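Local structure of topoisomerase I-like protein (Leishmania donovani, 2B9S) at a contact of chain A with DNA. The protein relaxes supercoiled DNA as the large subunit of a heterodimeric type IB topoisomerase, which cuts one strand of the duplex and reseals it. Numbering follows the deposited sequence.

A contact of chain A with DNA. Residues 17, 212, 214, 226, 228. With nucleotides of chain B.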
ATOM      1  N   LYS A  17     -18.797   3.208   1.106  1.00 34.95           N
ATOM      2  CA  LYS A  17     -18.434   1.787   1.046  1.00 34.22           C
ATOM      3  C   LYS A  17     -19.619   0.924   1.483  1.00 33.84           C
ATOM      4  O   LYS A  17     -20.242   1.207   2.515  1.00 34.95           O
ATOM      5  CB  LYS A  17     -17.204   1.538   1.947  1.00 33.78           C
ATOM      6  CG  LYS A  17     -16.363   0.255   1.689  1.00 32.97           C
ATOM      7  CD  LYS A  17     -15.288   0.139   2.799  1.00 34.11           C
ATOM      8  CE  LYS A  17     -14.142  -0.890   2.539  1.00 33.36           C
ATOM      9  NZ  LYS A  17     -14.701  -2.228   2.364  1.00 35.19           N
ATOM     10  N   VAL A 212     -20.069  -3.171  -4.589  1.00 25.80           N
ATOM     11  CA  VAL A 212     -18.591  -3.152  -4.642  1.00 25.41           C
ATOM     12  C   VAL A 212     -18.057  -2.414  -5.883  1.00 26.11           C
ATOM     13  O   VAL A 212     -18.817  -2.165  -6.818  1.00 27.50           O
ATOM     14  CB  VAL A 212     -17.939  -4.599  -4.442  1.00 22.92           C
ATOM     15  CG1 VAL A 212     -18.387  -5.206  -3.099  1.00 20.09           C
ATOM     16  CG2 VAL A 212     -18.243  -5.552  -5.607  1.00 18.36           C
ATOM     17  N   TRP A 214     -14.961  -3.228  -7.537  1.00 25.34           N
ATOM     18  CA  TRP A 214     -13.944  -4.007  -8.230  1.00 23.35           C
ATOM     19  C   TRP A 214     -14.506  -4.738  -9.434  1.00 24.47           C
ATOM     20  O   TRP A 214     -15.699  -5.084  -9.447  1.00 24.92           O
ATOM     21  CB  TRP A 214     -13.239  -4.983  -7.276  1.00 21.04           C
ATOM     22  CG  TRP A 214     -14.095  -5.931  -6.465  1.00 19.53           C
ATOM     23  CD1 TRP A 214     -14.517  -5.752  -5.167  1.00 18.44           C
ATOM     24  CD2 TRP A 214     -14.538  -7.259  -6.845  1.00 18.07           C
ATOM     25  NE1 TRP A 214     -15.224  -6.861  -4.748  1.00 17.67           N
ATOM     26  CE2 TRP A 214     -15.238  -7.795  -5.752  1.00 16.80           C
ATOM     27  CE3 TRP A 214     -14.414  -8.029  -8.005  1.00 17.30           C
ATOM     28  CZ2 TRP A 214     -15.823  -9.060  -5.787  1.00 20.46           C
ATOM     29  CZ3 TRP A 214     -14.984  -9.281  -8.040  1.00 18.60           C
ATOM     30  CH2 TRP A 214     -15.673  -9.794  -6.939  1.00 19.53           C
ATOM     31  N   MET A 226      -6.786 -11.731  -0.895  1.00 26.49           N
ATOM     32  CA  MET A 226      -7.640 -11.329  -2.005  1.00 29.48           C
ATOM     33  C   MET A 226      -7.074 -10.117  -2.764  1.00 27.64           C
ATOM     34  O   MET A 226      -6.740  -9.095  -2.157  1.00 25.85           O
ATOM     35  CB  MET A 226      -9.061 -11.071  -1.511  1.00 31.51           C
ATOM     36  CG  MET A 226      -9.711 -12.319  -0.878  1.00 34.14           C
ATOM     37  SD  MET A 226     -11.277 -12.009  -0.004  1.00 36.42           S
ATOM     38  CE  MET A 226     -12.372 -12.059  -1.411  1.00 31.41           C
ATOM     39  N   TYR A 228      -7.587  -7.465  -6.234  1.00 24.75           N
ATOM     40  CA  TYR A 228      -8.682  -6.871  -6.999  1.00 24.58           C
ATOM     41  C   TYR A 228      -8.182  -6.006  -8.106  1.00 25.62           C
ATOM     42  O   TYR A 228      -7.223  -5.252  -7.933  1.00 25.83           O
ATOM     43  CB  TYR A 228      -9.546  -5.972  -6.132  1.00 22.26           C
ATOM     44  CG  TYR A 228     -10.139  -6.646  -4.945  1.00 22.63           C
ATOM     45  CD1 TYR A 228     -11.364  -7.290  -5.038  1.00 20.24           C
ATOM     46  CD2 TYR A 228      -9.492  -6.602  -3.696  1.00 21.66           C
ATOM     47  CE1 TYR A 228     -11.908  -7.895  -3.966  1.00 20.43           C
ATOM     48  CE2 TYR A 228     -10.040  -7.230  -2.619  1.00 20.20           C
ATOM     49  CZ  TYR A 228     -11.247  -7.863  -2.759  1.00 19.73           C
ATOM     50  OH  TYR A 228     -11.819  -8.465  -1.671  1.00 21.41           O
TER
ATOM     51  P    DG B   6     -15.173 -14.209   1.617  1.00 31.18           P
ATOM     52  OP1  DG B   6     -16.545 -14.586   1.220  1.00 33.00           O
ATOM     53  OP2  DG B   6     -13.989 -14.824   1.009  1.00 31.04           O
ATOM     54  O5'  DG B   6     -15.065 -12.613   1.482  1.00 30.94           O
ATOM     55  C5'  DG B   6     -16.008 -11.724   2.088  1.00 25.65           C
ATOM     56  C4'  DG B   6     -15.494 -10.298   1.994  1.00 23.09           C
ATOM     57  O4'  DG B   6     -14.501 -10.015   3.007  1.00 22.01           O
ATOM     58  C3'  DG B   6     -14.815  -9.932   0.682  1.00 22.95           C
ATOM     59  O3'  DG B   6     -15.776  -9.105   0.006  1.00 26.08           O
ATOM     60  C2'  DG B   6     -13.553  -9.148   1.092  1.00 20.87           C
ATOM     61  C1'  DG B   6     -13.743  -8.895   2.586  1.00 19.74           C
ATOM     62  N9   DG B   6     -12.524  -8.904   3.406  1.00 19.88           N
ATOM     63  C8   DG B   6     -11.530  -9.871   3.471  1.00 18.54           C
ATOM     64  N7   DG B   6     -10.567  -9.559   4.324  1.00 18.52           N
ATOM     65  C5   DG B   6     -10.958  -8.326   4.847  1.00 17.67           C
ATOM     66  C6   DG B   6     -10.365  -7.494   5.804  1.00 19.08           C
ATOM     67  O6   DG B   6      -9.322  -7.692   6.416  1.00 19.99           O
ATOM     68  N1   DG B   6     -11.077  -6.310   6.041  1.00 19.64           N
ATOM     69  C2   DG B   6     -12.255  -5.979   5.421  1.00 18.64           C
ATOM     70  N2   DG B   6     -12.843  -4.809   5.741  1.00 18.75           N
ATOM     71  N3   DG B   6     -12.825  -6.756   4.536  1.00 18.41           N
ATOM     72  C4   DG B   6     -12.139  -7.906   4.297  1.00 19.13           C
ATOM     73  P    DA B   7     -15.575  -8.486  -1.456  1.00 25.09           P
ATOM     74  OP1  DA B   7     -16.948  -8.413  -2.008  1.00 28.71           O
ATOM     75  OP2  DA B   7     -14.491  -9.199  -2.160  1.00 25.08           O
ATOM     76  O5'  DA B   7     -15.092  -7.000  -1.220  1.00 24.86           O
ATOM     77  C5'  DA B   7     -15.816  -6.142  -0.377  1.00 23.51           C
ATOM     78  C4'  DA B   7     -15.062  -4.840  -0.204  1.00 23.37           C
ATOM     79  O4'  DA B   7     -14.090  -5.023   0.852  1.00 21.46           O
ATOM     80  C3'  DA B   7     -14.273  -4.297  -1.403  1.00 22.38           C
ATOM     81  O3'  DA B   7     -14.277  -2.890  -1.274  1.00 26.72           O
ATOM     82  C2'  DA B   7     -12.859  -4.713  -1.103  1.00 20.86           C
ATOM     83  C1'  DA B   7     -12.874  -4.474   0.412  1.00 19.48           C
ATOM     84  N9   DA B   7     -11.751  -5.114   1.106  1.00 19.68           N
ATOM     85  C8   DA B   7     -11.226  -6.331   0.799  1.00 18.06           C
ATOM     86  N7   DA B   7     -10.229  -6.653   1.562  1.00 18.41           N
ATOM     87  C5   DA B   7     -10.067  -5.593   2.407  1.00 15.33           C
ATOM     88  C6   DA B   7      -9.156  -5.366   3.442  1.00 16.01           C
ATOM     89  N6   DA B   7      -8.202  -6.250   3.772  1.00 16.84           N
ATOM     90  N1   DA B   7      -9.256  -4.198   4.099  1.00 15.82           N
ATOM     91  C2   DA B   7     -10.230  -3.345   3.760  1.00 16.54           C
ATOM     92  N3   DA B   7     -11.133  -3.453   2.786  1.00 16.07           N
ATOM     93  C4   DA B   7     -10.999  -4.617   2.143  1.00 17.40           C
ATOM     94  P    DC B   8     -15.078  -1.875  -2.201  1.00 25.69           P
ATOM     95  OP1  DC B   8     -16.380  -1.650  -1.605  1.00 26.89           O
ATOM     96  OP2  DC B   8     -15.021  -2.338  -3.618  1.00 25.14           O
ATOM     97  O5'  DC B   8     -14.042  -0.655  -2.237  1.00 28.02           O
ATOM     98  C5'  DC B   8     -13.837   0.292  -1.263  1.00 29.40           C
ATOM     99  C4'  DC B   8     -12.433   0.252  -0.631  1.00 26.90           C
ATOM    100  O4'  DC B   8     -11.912  -1.065  -0.362  1.00 23.57           O
ATOM    101  C3'  DC B   8     -11.244   0.931  -1.279  1.00 26.49           C
ATOM    102  O3'  DC B   8     -11.447   2.354  -1.286  1.00 28.34           O
ATOM    103  C2'  DC B   8     -10.190   0.544  -0.237  1.00 23.61           C
ATOM    104  C1'  DC B   8     -10.716  -0.775   0.340  1.00 21.56           C
ATOM    105  N1   DC B   8      -9.710  -1.885   0.208  1.00 20.32           N
ATOM    106  C2   DC B   8      -8.688  -1.958   1.170  1.00 18.57           C
ATOM    107  O2   DC B   8      -8.661  -1.130   2.091  1.00 19.12           O
ATOM    108  N3   DC B   8      -7.757  -2.939   1.070  1.00 17.00           N
ATOM    109  C4   DC B   8      -7.811  -3.821   0.061  1.00 18.89           C
ATOM    110  N4   DC B   8      -6.861  -4.763   0.038  1.00 19.19           N
ATOM    111  C5   DC B   8      -8.839  -3.763  -0.952  1.00 19.13           C
ATOM    112  C6   DC B   8      -9.758  -2.776  -0.842  1.00 18.71           C
TER
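Met226 and Tyr228 reach the DNA from the extended strand 226-229 (phi/psi -132/139° at Tyr228), while Lys17, Val212 and Trp214 come from loops that are extended at these positions. Together they form part of the DNA-binding surface of a eukaryotic topoisomerase I. They follow the backbone of one strand from DG6 to DC8, all base-paired nucleotides of chain B.

The Tyr228 hydroxyl OH donates a hydrogen bond to the phosphate oxygen OP2 of DA7 at 2.8 Å. That oxygen lies at the ring edge, in the plane of the phenol. The CE2 side of the ring also touches the bases, with CE2 3.7 Å from C8 of DA7 and CD2 reaching C5 of DC8. The side chain therefore spans the phosphate and the major-groove side of the bases.

Trp214 brings the pyrrole side of its indole to the same phosphate. NE1 lies 3.5 Å from O5' of DA7, close enough for van der Waals contact. Val212 CG2 lies over one indole face near the rim, and Tyr228 CD1 lies over the opposite face. This sandwich should limit tilting of the indole. The other Val212 methyl, CG1, packs 3.9 Å from C5' of DA7.

Met226 bends at its last torsion, which turns CE toward the DA7 phosphate. Its SD rests 3.8 Å from C2' of DG6.

Lys17 approaches the sugars of DA7 and DC8. Its chain is extended up to CE, which lies 3.8 Å from C4' of DC8. The final bend (chi4 -59°) points NZ at the deoxyribose ring oxygen O4' of DA7, a weak hydrogen bond of 3.2 Å.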